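Local coordinates for protein homoserine dehydrogenase (Thermoplasma acidophilum, PDB 3ING) that probably catalyses the NADPH-dependent reduction of aspartate semialdehyde to homoserine, on the route to threonine and methionine, at residues A[8-13]-A[84-89]; A[13-18]-A[308-313]; A[18-23]-A[35-40]. One frame throughout, in Å; residues are numbered along the deposited sequence. Where two conformers were deposited one is given.

In the fold
All three contacts are buried. Interactions 1 and 3 lie within the NADP-binding domain; interaction 2 joins that domain to helix 306-321 near the C-terminus. Interaction 1 pairs strands 4-10 and 85-88 at the middle of the Rossmann-type sheet. It is the one held by backbone hydrogen bonds. Interactions 2 and 3 both use helix 14-29 and rest on apolar side chains. Interaction 2 takes the first turns of the helix, next to the cofactor. Interaction 3 takes the next turns and lays them against strand 34-41, away from the cofactor. Gly13 is shared by interactions 1 and 2, and Asn18 by interactions 2 and 3. Leu9 of interaction 1 also touches Leu20 of interaction 3.

Interaction 1: A[8-13]-A[84-89]; sequences ILMGTG and DLLVDC. With NDP (NADPH dihydro-nicotinamide-adenine-dinucleotide phosphate), chain C.
Leu9 and Val87 meet across two neighbouring parallel strands, 4-10 and 85-88, in the central sheet of a Rossmann-type NADP-binding domain. CG of Leu9 is anti to the backbone N (chi1 178°), and chi2 of 54° turns CD1 to the next strand, 3.6 Å from CG1 of Val87. The two side chains cross obliquely. The same CD1 of Leu9 is 4.0 Å from SG of Cys89. On this face Val87 also touches Val313 and Ile317 of helix 306-321.

The other face carries Ile8, Leu86 and Met10, which is a selenomethionine. CD1 of Leu86 is 3.7 Å from CG2 of Ile8 and also meets CG of Met10. Leu86 has two conformers, and the tight approach to Met10 is doubtful in detail. Leu102 of helix 97-108 packs on both Met10 and Leu86. The chain of Met10 bends twice, and its CE comes within 4.0 Å of C2A in the adenine of NADPH.

Four backbone bonds join the strands: Ile8 N to Leu85 O, Val87 N to Ile8 O, Met10 N to Val87 O and Cys89 N to Met10 O. Beyond Met10 the chain enters the glycine-rich turn of the dinucleotide fold. Any CB on Gly11 would run into Cys89 O. Thr12 N donates to ribose O3B of NADPH at 3.0 Å. A water closes the end of the contact and accepts from Gly13 N at 2.9 Å. It donates to Cys89 O, and to phosphate oxygen O2N of NADPH at 2.7 Å.

Interaction 2: A[13-18]-A[308-313]; sequences GNVGLN and ETAGAV. With NDP (NADPH dihydro-nicotinamide-adenine-dinucleotide phosphate), chain C.
Val15 points its side chain at helix 306-321 and touches Thr309, Ala310 and Val313 there, with NADPH alongside. Its CB is 3.6 Å from phosphate oxygen O2N of the cofactor. The chain then forks. CG1 is anti to the backbone N (chi1 172°) and goes to the protein side. It lies 4.0 Å from CG2 of Thr309, with CB of Ala310 and CG2 of Val313 a little farther off. CG2 of Val15 goes to the cofactor and sits 3.6 Å from C2N of the nicotinamide ring, while also touching CG2 of Thr309 at 3.9 Å. The side chains of Val15 and Thr309 cross at about a right angle.

CG2 of Thr309 packs on C4N and C5N of the same ring. Its OG1 is hydrogen-bonded to Gly305 O and lies close to the carboxamide oxygen O7N. One turn on from Val15, CB of Asn18 meets CB of Ala310 at 3.4 Å. This methyl also lies against Val15 O.

The backbone amides of Asn14 and Val15 grip the diphosphate. Val15 N donates almost straight to O2N of NADPH at 2.9 Å (171°). Asn14 N donates to O1A of NADPH at 3.1 Å. The N-terminal region of the helix would probably help to hold these charges, as in other Rossmann-type folds. Helices 14-29 and 306-321 cross at -60°, with short-segment axes 8.2 Å apart. Val15 thus sits where helix 14-29, helix 306-321 and the nicotinamide ring come together, with Cys89, just after strand 85-88, also touching it.

Interaction 3: A[18-23]-A[35-40]; sequences NVLRII and IKVVGV
Ile23 meets Ile35 with both of its branches and is the largest contributor to this contact. Its CG2 is anti to the backbone N and lies 3.7 Å from CB of Ile35, close to Ile35 O as well. The longer branch has CG1 anti to the carbonyl carbon (chi1 -68°). At its end, CD1 of Ile23 is 3.9 Å from CG2 of Ile35 and 4.2 Å from CG2 of Val37. The side chains of Ile23 and Ile35 cross at about a right angle.

One turn earlier in the helix, Leu20 splits its two methyls between two residues of the strand. CD2 of Leu20 is 4.1 Å from CG2 of Val37, and CD1 of Leu20 is 4.3 Å from CG2 of Val40. The methyl CG2 of Val37 is therefore touched by both Leu20 and Ile23. An alanine in place of Ile23 would probably open a gap beside Ile35 and leave that Val37 methyl with only Leu20 from this helix segment.

Around this shell, Ile54 of helix 54-64 packs on Leu20, Ile23 and Val37. Ile7 of strand 4-10 touches Ile23, and Leu9 touches Leu20. Asn27 ND2 donates to Ile35 O and ties the later part of helix 14-29 to the strand. On another side of the helix, Arg21 NH1 bonds to Asn18 OD1 at 2.9 Å, coming from well above the carbonyl plane (66°). Arg21 NH2 forms a salt bridge with Glu62.

The short-segment axes lie 10.0 Å apart and run at 138°, so helix and strand point in roughly opposite directions. Strand 4-10, helix 14-29 and strand 34-41 form the first beta-alpha-beta crossover of the Rossmann fold, with the helix packed on the two parallel strands it links.

Interaction 1: A[8-13]-A[84-89]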
loop_
_atom_site.group_PDB
_atom_site.type_symbol
_atom_site.label_atom_id
_atom_site.label_comp_id
_atom_site.label_asym_id
_atom_site.label_seq_id
_atom_site.Cartn_x
_atom_site.Cartn_y
_atom_site.Cartn_z
ATOM N N ILE A 8 21.025 -15.017 -1.369
ATOM C CA ILE A 8 22.364 -14.667 -0.959
ATOM C C ILE A 8 22.248 -13.270 -0.377
ATOM O O ILE A 8 21.662 -12.382 -1.002
ATOM C CB ILE A 8 23.355 -14.675 -2.140
ATOM C CG1 ILE A 8 23.676 -16.131 -2.562
ATOM C CG2 ILE A 8 24.612 -13.951 -1.744
ATOM C CD1 ILE A 8 24.300 -16.252 -3.984
ATOM N N LEU A 9 22.789 -13.071 0.825
ATOM C CA LEU A 9 22.686 -11.785 1.503
ATOM C C LEU A 9 24.066 -11.133 1.620
ATOM O O LEU A 9 24.925 -11.663 2.285
ATOM C CB LEU A 9 22.114 -11.962 2.915
ATOM C CG LEU A 9 21.992 -10.695 3.788
ATOM C CD1 LEU A 9 21.171 -9.599 3.016
ATOM C CD2 LEU A 9 21.389 -10.970 5.193
HETATM N N MSE A 10 24.219 -9.947 1.050
HETATM C CA MSE A 10 25.441 -9.191 1.128
HETATM C C MSE A 10 25.234 -8.053 2.127
HETATM O O MSE A 10 24.416 -7.179 1.877
HETATM C CB MSE A 10 25.756 -8.563 -0.221
HETATM C CG MSE A 10 26.012 -9.494 -1.374
HETATM SE SE MSE A 10 27.874 -9.953 -1.488
HETATM C CE MSE A 10 28.820 -8.290 -1.644
ATOM N N GLY A 11 25.959 -8.076 3.244
ATOM C CA GLY A 11 25.817 -7.051 4.281
ATOM C C GLY A 11 24.916 -7.509 5.389
ATOM O O GLY A 11 23.766 -7.862 5.155
ATOM N N THR A 12 25.460 -7.524 6.599
ATOM C CA THR A 12 24.776 -7.993 7.810
ATOM C C THR A 12 24.955 -7.007 8.976
ATOM O O THR A 12 25.317 -7.401 10.125
ATOM C CB THR A 12 25.283 -9.365 8.210
ATOM O OG1 THR A 12 26.699 -9.395 8.018
ATOM C CG2 THR A 12 24.636 -10.432 7.323
ATOM N N GLY A 13 24.688 -5.739 8.671
ATOM C CA GLY A 13 24.738 -4.672 9.658
ATOM C C GLY A 13 23.367 -4.436 10.263
ATOM O O GLY A 13 22.600 -5.378 10.451
ATOM N N ASP A 84 18.197 -17.961 -6.055
ATOM C CA ASP A 84 17.221 -17.273 -6.894
ATOM C C ASP A 84 17.369 -15.744 -6.838
ATOM O O ASP A 84 16.933 -15.042 -7.749
ATOM C CB ASP A 84 15.875 -17.635 -6.346
ATOM C CG ASP A 84 15.685 -19.156 -6.301
ATOM O OD1 ASP A 84 15.747 -19.749 -7.395
ATOM O OD2 ASP A 84 15.528 -19.735 -5.205
ATOM N N LEU A 85 17.976 -15.253 -5.763
ATOM C CA LEU A 85 17.939 -13.835 -5.461
ATOM C C LEU A 85 19.133 -13.376 -4.649
ATOM O O LEU A 85 19.571 -14.072 -3.725
ATOM C CB LEU A 85 16.631 -13.639 -4.687
ATOM C CG LEU A 85 15.971 -12.358 -4.239
ATOM C CD1 LEU A 85 14.426 -12.580 -4.162
ATOM C CD2 LEU A 85 16.531 -11.974 -2.907
ATOM N N LEU A 86 19.683 -12.214 -5.014
ATOM C CA LEU A 86 20.731 -11.555 -4.247
ATOM C C LEU A 86 20.117 -10.370 -3.513
ATOM O O LEU A 86 19.322 -9.624 -4.093
ATOM C CB LEU A 86 21.868 -11.044 -5.139
ATOM C CG LEU A 86 22.857 -10.114 -4.399
ATOM C CD1 LEU A 86 24.010 -10.895 -3.732
ATOM C CD2 LEU A 86 23.376 -9.060 -5.342
ATOM N N VAL A 87 20.461 -10.222 -2.236
ATOM C CA VAL A 87 19.980 -9.127 -1.421
ATOM C C VAL A 87 21.179 -8.245 -1.042
ATOM O O VAL A 87 22.178 -8.719 -0.489
ATOM C CB VAL A 87 19.288 -9.639 -0.159
ATOM C CG1 VAL A 87 18.730 -8.430 0.667
ATOM C CG2 VAL A 87 18.208 -10.667 -0.511
ATOM N N ASP A 88 21.084 -6.965 -1.392
ATOM C CA ASP A 88 22.134 -5.984 -1.115
ATOM C C ASP A 88 21.783 -5.103 0.061
ATOM O O ASP A 88 20.935 -4.231 -0.054
ATOM C CB ASP A 88 22.359 -5.104 -2.339
ATOM C CG ASP A 88 23.492 -4.112 -2.161
ATOM O OD1 ASP A 88 24.187 -4.212 -1.148
ATOM O OD2 ASP A 88 23.699 -3.240 -3.062
ATOM N N CYS A 89 22.402 -5.384 1.205
ATOM C CA CYS A 89 22.303 -4.540 2.361
ATOM C C CYS A 89 23.680 -3.924 2.702
ATOM O O CYS A 89 24.021 -3.711 3.888
ATOM C CB CYS A 89 21.771 -5.351 3.544
ATOM S SG CYS A 89 20.021 -5.819 3.344
HETATM P PA NDP C . 25.761 -0.974 8.218
HETATM O O1A NDP C . 25.226 -1.140 9.582
HETATM O O2A NDP C . 26.993 -0.161 8.083
HETATM O O5B NDP C . 26.070 -2.411 7.560
HETATM C C5B NDP C . 26.698 -2.620 6.312
HETATM C C4B NDP C . 27.048 -4.089 6.137
HETATM O O4B NDP C . 27.762 -4.311 4.948
HETATM C C3B NDP C . 27.996 -4.589 7.236
HETATM O O3B NDP C . 27.856 -5.987 7.429
HETATM C C2B NDP C . 29.342 -4.286 6.670
HETATM O O2B NDP C . 30.381 -5.063 7.200
HETATM C C1B NDP C . 29.104 -4.694 5.241
HETATM N N9A NDP C . 29.990 -4.075 4.264
HETATM C C8A NDP C . 30.602 -2.852 4.256
HETATM N N7A NDP C . 31.276 -2.733 3.068
HETATM C C5A NDP C . 31.082 -3.854 2.357
HETATM C C6A NDP C . 31.564 -4.220 1.117
HETATM N N6A NDP C . 32.085 -3.308 0.300
HETATM N N1A NDP C . 31.169 -5.430 0.671
HETATM C C2A NDP C . 30.384 -6.297 1.403
HETATM N N3A NDP C . 29.887 -5.945 2.644
HETATM C C4A NDP C . 30.265 -4.708 3.079
HETATM O O3 NDP C . 24.623 -0.369 7.258
HETATM P PN NDP C . 23.034 -0.470 7.479
HETATM O O1N NDP C . 22.612 0.565 8.471
HETATM O O2N NDP C . 22.718 -1.912 7.720
HETATM O O5D NDP C . 22.440 -0.009 6.041
HETATM C C5D NDP C . 22.651 -0.937 4.976
HETATM C C4D NDP C . 22.067 -0.358 3.691
HETATM O O4D NDP C . 20.687 -0.160 3.900
HETATM C C3D NDP C . 22.622 0.991 3.316
HETATM O O3D NDP C . 22.927 1.104 1.921
HETATM C C2D NDP C . 21.547 1.969 3.750
HETATM O O2D NDP C . 21.550 3.154 3.001
HETATM C C1D NDP C . 20.297 1.152 3.526
HETATM N N1N NDP C . 19.149 1.615 4.287
HETATM C C2N NDP C . 19.236 1.700 5.652
HETATM C C3N NDP C . 18.248 2.301 6.419
HETATM C C7N NDP C . 18.343 2.226 7.895
HETATM O O7N NDP C . 17.150 2.108 8.572
HETATM N N7N NDP C . 19.504 2.146 8.530
HETATM C C4N NDP C . 16.868 2.581 5.833
HETATM C C5N NDP C . 16.873 2.417 4.339
HETATM C C6N NDP C . 17.979 1.934 3.644
HETATM P P2B NDP C . 30.683 -5.182 8.770
HETATM O O1X NDP C . 31.995 -5.917 8.726
HETATM O O2X NDP C . 29.506 -5.827 9.560
HETATM O O3X NDP C . 30.848 -3.763 9.212
HETATM O O HOH W 1 23.275 -4.337 6.595
#

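Interaction 2: A[13-18]-A[308-313]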
loop_
_atom_site.group_PDB
_atom_site.type_symbol
_atom_site.label_atom_id
_atom_site.label_comp_id
_atom_site.label_asym_id
_atom_site.label_seq_id
_atom_site.Cartn_x
_atom_site.Cartn_y
_atom_site.Cartn_z
ATOM N N GLY A 13 24.688 -5.739 8.671
ATOM C CA GLY A 13 24.738 -4.672 9.658
ATOM C C GLY A 13 23.367 -4.436 10.263
ATOM O O GLY A 13 22.600 -5.378 10.451
ATOM N N ASN A 14 23.042 -3.182 10.562
ATOM C CA ASN A 14 21.756 -2.830 11.167
ATOM C C ASN A 14 20.598 -3.448 10.411
ATOM O O ASN A 14 19.686 -4.035 10.991
ATOM C CB ASN A 14 21.571 -1.310 11.191
ATOM C CG ASN A 14 22.503 -0.629 12.153
ATOM O OD1 ASN A 14 23.238 -1.291 12.846
ATOM N ND2 ASN A 14 22.516 0.689 12.165
ATOM N N VAL A 15 20.632 -3.320 9.101
ATOM C CA VAL A 15 19.508 -3.789 8.303
ATOM C C VAL A 15 19.651 -5.288 7.994
ATOM O O VAL A 15 18.742 -6.052 8.219
ATOM C CB VAL A 15 19.362 -2.979 6.973
ATOM C CG1 VAL A 15 18.320 -3.617 6.079
ATOM C CG2 VAL A 15 19.014 -1.487 7.233
ATOM N N GLY A 16 20.799 -5.693 7.462
ATOM C CA GLY A 16 21.024 -7.088 7.105
ATOM C C GLY A 16 20.905 -8.101 8.237
ATOM O O GLY A 16 20.336 -9.184 8.039
ATOM N N LEU A 17 21.371 -7.781 9.447
ATOM C CA LEU A 17 21.185 -8.757 10.539
ATOM C C LEU A 17 19.688 -8.891 10.858
ATOM O O LEU A 17 19.223 -9.978 11.134
ATOM C CB LEU A 17 22.000 -8.386 11.762
ATOM C CG LEU A 17 22.262 -9.469 12.800
ATOM C CD1 LEU A 17 22.882 -10.735 12.172
ATOM C CD2 LEU A 17 23.161 -8.914 13.925
ATOM N N ASN A 18 18.934 -7.794 10.779
ATOM C CA ASN A 18 17.479 -7.850 10.976
ATOM C C ASN A 18 16.774 -8.599 9.858
ATOM O O ASN A 18 15.703 -9.174 10.052
ATOM C CB ASN A 18 16.888 -6.433 11.129
ATOM C CG ASN A 18 17.030 -5.892 12.542
ATOM O OD1 ASN A 18 16.785 -6.616 13.490
ATOM N ND2 ASN A 18 17.449 -4.629 12.675
ATOM N N GLU A 308 12.273 -2.321 10.598
ATOM C CA GLU A 308 11.190 -2.051 9.651
ATOM C C GLU A 308 11.690 -2.003 8.239
ATOM O O GLU A 308 11.037 -2.485 7.322
ATOM C CB GLU A 308 10.485 -0.749 10.028
ATOM C CG GLU A 308 9.780 -0.840 11.393
ATOM C CD GLU A 308 10.669 -0.663 12.620
ATOM O OE1 GLU A 308 11.806 -0.159 12.538
ATOM O OE2 GLU A 308 10.168 -0.956 13.709
ATOM N N THR A 309 12.879 -1.469 8.049
ATOM C CA THR A 309 13.509 -1.483 6.744
ATOM C C THR A 309 13.759 -2.930 6.328
ATOM O O THR A 309 13.492 -3.308 5.195
ATOM C CB THR A 309 14.845 -0.704 6.809
ATOM O OG1 THR A 309 14.599 0.671 7.169
ATOM C CG2 THR A 309 15.662 -0.745 5.477
ATOM N N ALA A 310 14.263 -3.749 7.245
ATOM C CA ALA A 310 14.464 -5.197 6.980
ATOM C C ALA A 310 13.141 -5.897 6.563
ATOM O O ALA A 310 13.099 -6.780 5.711
ATOM C CB ALA A 310 15.110 -5.880 8.243
ATOM N N GLY A 311 12.039 -5.461 7.144
ATOM C CA GLY A 311 10.751 -6.028 6.807
ATOM C C GLY A 311 10.362 -5.680 5.380
ATOM O O GLY A 311 9.795 -6.494 4.691
ATOM N N ALA A 312 10.757 -4.497 4.930
ATOM C CA ALA A 312 10.541 -4.054 3.535
ATOM C C ALA A 312 11.362 -4.890 2.575
ATOM O O ALA A 312 10.869 -5.364 1.537
ATOM C CB ALA A 312 10.898 -2.523 3.396
ATOM N N VAL A 313 12.620 -5.143 2.937
ATOM C CA VAL A 313 13.466 -6.059 2.167
ATOM C C VAL A 313 12.823 -7.450 2.055
ATOM O O VAL A 313 12.792 -8.039 0.955
ATOM C CB VAL A 313 14.919 -6.174 2.751
ATOM C CG1 VAL A 313 15.741 -7.208 2.010
ATOM C CG2 VAL A 313 15.618 -4.773 2.788
HETATM P PA NDP C . 25.761 -0.974 8.218
HETATM O O1A NDP C . 25.226 -1.140 9.582
HETATM O O2A NDP C . 26.993 -0.161 8.083
HETATM O O5B NDP C . 26.070 -2.411 7.560
HETATM C C5B NDP C . 26.698 -2.620 6.312
HETATM C C4B NDP C . 27.048 -4.089 6.137
HETATM O O4B NDP C . 27.762 -4.311 4.948
HETATM C C3B NDP C . 27.996 -4.589 7.236
HETATM O O3B NDP C . 27.856 -5.987 7.429
HETATM C C2B NDP C . 29.342 -4.286 6.670
HETATM O O2B NDP C . 30.381 -5.063 7.200
HETATM C C1B NDP C . 29.104 -4.694 5.241
HETATM N N9A NDP C . 29.990 -4.075 4.264
HETATM C C8A NDP C . 30.602 -2.852 4.256
HETATM N N7A NDP C . 31.276 -2.733 3.068
HETATM C C5A NDP C . 31.082 -3.854 2.357
HETATM C C6A NDP C . 31.564 -4.220 1.117
HETATM N N6A NDP C . 32.085 -3.308 0.300
HETATM N N1A NDP C . 31.169 -5.430 0.671
HETATM C C2A NDP C . 30.384 -6.297 1.403
HETATM N N3A NDP C . 29.887 -5.945 2.644
HETATM C C4A NDP C . 30.265 -4.708 3.079
HETATM O O3 NDP C . 24.623 -0.369 7.258
HETATM P PN NDP C . 23.034 -0.470 7.479
HETATM O O1N NDP C . 22.612 0.565 8.471
HETATM O O2N NDP C . 22.718 -1.912 7.720
HETATM O O5D NDP C . 22.440 -0.009 6.041
HETATM C C5D NDP C . 22.651 -0.937 4.976
HETATM C C4D NDP C . 22.067 -0.358 3.691
HETATM O O4D NDP C . 20.687 -0.160 3.900
HETATM C C3D NDP C . 22.622 0.991 3.316
HETATM O O3D NDP C . 22.927 1.104 1.921
HETATM C C2D NDP C . 21.547 1.969 3.750
HETATM O O2D NDP C . 21.550 3.154 3.001
HETATM C C1D NDP C . 20.297 1.152 3.526
HETATM N N1N NDP C . 19.149 1.615 4.287
HETATM C C2N NDP C . 19.236 1.700 5.652
HETATM C C3N NDP C . 18.248 2.301 6.419
HETATM C C7N NDP C . 18.343 2.226 7.895
HETATM O O7N NDP C . 17.150 2.108 8.572
HETATM N N7N NDP C . 19.504 2.146 8.530
HETATM C C4N NDP C . 16.868 2.581 5.833
HETATM C C5N NDP C . 16.873 2.417 4.339
HETATM C C6N NDP C . 17.979 1.934 3.644
HETATM P P2B NDP C . 30.683 -5.182 8.770
HETATM O O1X NDP C . 31.995 -5.917 8.726
HETATM O O2X NDP C . 29.506 -5.827 9.560
HETATM O O3X NDP C . 30.848 -3.763 9.212
#

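Interaction 3: A[18-23]-A[35-40]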
loop_
_atom_site.group_PDB
_atom_site.type_symbol
_atom_site.label_atom_id
_atom_site.label_comp_id
_atom_site.label_asym_id
_atom_site.label_seq_id
_atom_site.Cartn_x
_atom_site.Cartn_y
_atom_site.Cartn_z
ATOM N N ASN A 18 18.934 -7.794 10.779
ATOM C CA ASN A 18 17.479 -7.850 10.976
ATOM C C ASN A 18 16.774 -8.599 9.858
ATOM O O ASN A 18 15.703 -9.174 10.052
ATOM C CB ASN A 18 16.888 -6.433 11.129
ATOM C CG ASN A 18 17.030 -5.892 12.542
ATOM O OD1 ASN A 18 16.785 -6.616 13.490
ATOM N ND2 ASN A 18 17.449 -4.629 12.675
ATOM N N VAL A 19 17.357 -8.568 8.666
ATOM C CA VAL A 19 16.803 -9.350 7.573
ATOM C C VAL A 19 16.876 -10.855 7.916
ATOM O O VAL A 19 15.890 -11.598 7.782
ATOM C CB VAL A 19 17.484 -9.029 6.214
ATOM C CG1 VAL A 19 17.195 -10.121 5.212
ATOM C CG2 VAL A 19 17.019 -7.623 5.652
ATOM N N LEU A 20 18.016 -11.277 8.453
ATOM C CA LEU A 20 18.166 -12.645 8.908
ATOM C C LEU A 20 17.193 -12.952 10.052
ATOM O O LEU A 20 16.582 -14.005 10.086
ATOM C CB LEU A 20 19.612 -12.888 9.380
ATOM C CG LEU A 20 20.720 -12.925 8.328
ATOM C CD1 LEU A 20 22.067 -13.291 8.948
ATOM C CD2 LEU A 20 20.369 -13.902 7.212
ATOM N N ARG A 21 17.045 -12.031 10.992
ATOM C CA ARG A 21 16.131 -12.272 12.113
ATOM C C ARG A 21 14.717 -12.496 11.614
ATOM O O ARG A 21 14.047 -13.450 12.046
ATOM C CB ARG A 21 16.138 -11.103 13.099
ATOM C CG ARG A 21 17.416 -10.979 13.952
ATOM C CD ARG A 21 17.358 -9.841 14.981
ATOM N NE ARG A 21 18.644 -9.697 15.668
ATOM C CZ ARG A 21 19.504 -8.695 15.516
ATOM N NH1 ARG A 21 19.248 -7.669 14.721
ATOM N NH2 ARG A 21 20.621 -8.698 16.219
ATOM N N ILE A 22 14.264 -11.642 10.694
ATOM C CA ILE A 22 12.905 -11.749 10.144
ATOM C C ILE A 22 12.722 -13.036 9.371
ATOM O O ILE A 22 11.727 -13.724 9.549
ATOM C CB ILE A 22 12.528 -10.501 9.300
ATOM C CG1 ILE A 22 12.408 -9.297 10.247
ATOM C CG2 ILE A 22 11.186 -10.697 8.538
ATOM C CD1 ILE A 22 12.208 -7.945 9.600
ATOM N N ILE A 23 13.710 -13.406 8.566
ATOM C CA ILE A 23 13.656 -14.656 7.818
ATOM C C ILE A 23 13.593 -15.841 8.768
ATOM O O ILE A 23 12.799 -16.772 8.584
ATOM C CB ILE A 23 14.873 -14.815 6.839
ATOM C CG1 ILE A 23 14.769 -13.781 5.718
ATOM C CG2 ILE A 23 14.973 -16.322 6.332
ATOM C CD1 ILE A 23 15.991 -13.669 4.777
ATOM N N ILE A 35 12.308 -19.392 3.251
ATOM C CA ILE A 35 13.405 -18.623 2.659
ATOM C C ILE A 35 14.686 -19.277 3.181
ATOM O O ILE A 35 14.922 -19.340 4.391
ATOM C CB ILE A 35 13.392 -17.148 3.046
ATOM C CG1 ILE A 35 12.099 -16.464 2.585
ATOM C CG2 ILE A 35 14.625 -16.469 2.448
ATOM C CD1 ILE A 35 11.823 -15.072 3.182
ATOM N N LYS A 36 15.489 -19.792 2.261
ATOM C CA LYS A 36 16.723 -20.486 2.586
ATOM C C LYS A 36 17.895 -19.586 2.216
ATOM O O LYS A 36 18.026 -19.166 1.063
ATOM C CB LYS A 36 16.805 -21.809 1.829
ATOM C CG LYS A 36 18.078 -22.598 2.063
ATOM C CD LYS A 36 18.036 -24.013 1.448
ATOM N N VAL A 37 18.734 -19.303 3.200
ATOM C CA VAL A 37 19.890 -18.436 3.010
ATOM C C VAL A 37 21.048 -19.348 2.678
ATOM O O VAL A 37 21.429 -20.177 3.481
ATOM C CB VAL A 37 20.144 -17.602 4.251
ATOM C CG1 VAL A 37 21.508 -16.915 4.190
ATOM C CG2 VAL A 37 18.990 -16.578 4.425
ATOM N N VAL A 38 21.580 -19.219 1.472
ATOM C CA VAL A 38 22.672 -20.071 1.013
ATOM C C VAL A 38 24.001 -19.336 0.879
ATOM O O VAL A 38 25.023 -19.935 0.533
ATOM C CB VAL A 38 22.304 -20.755 -0.339
ATOM C CG1 VAL A 38 20.996 -21.534 -0.186
ATOM C CG2 VAL A 38 22.252 -19.744 -1.465
ATOM N N GLY A 39 24.017 -18.044 1.172
ATOM C CA GLY A 39 25.262 -17.283 1.196
ATOM C C GLY A 39 25.049 -16.024 2.001
ATOM O O GLY A 39 23.986 -15.423 1.931
ATOM N N VAL A 40 26.036 -15.628 2.784
ATOM C CA VAL A 40 25.904 -14.423 3.608
ATOM C C VAL A 40 27.260 -13.816 3.861
ATOM O O VAL A 40 28.210 -14.546 4.121
ATOM C CB VAL A 40 25.173 -14.709 4.967
ATOM C CG1 VAL A 40 25.890 -15.764 5.772
ATOM C CG2 VAL A 40 25.019 -13.433 5.768
#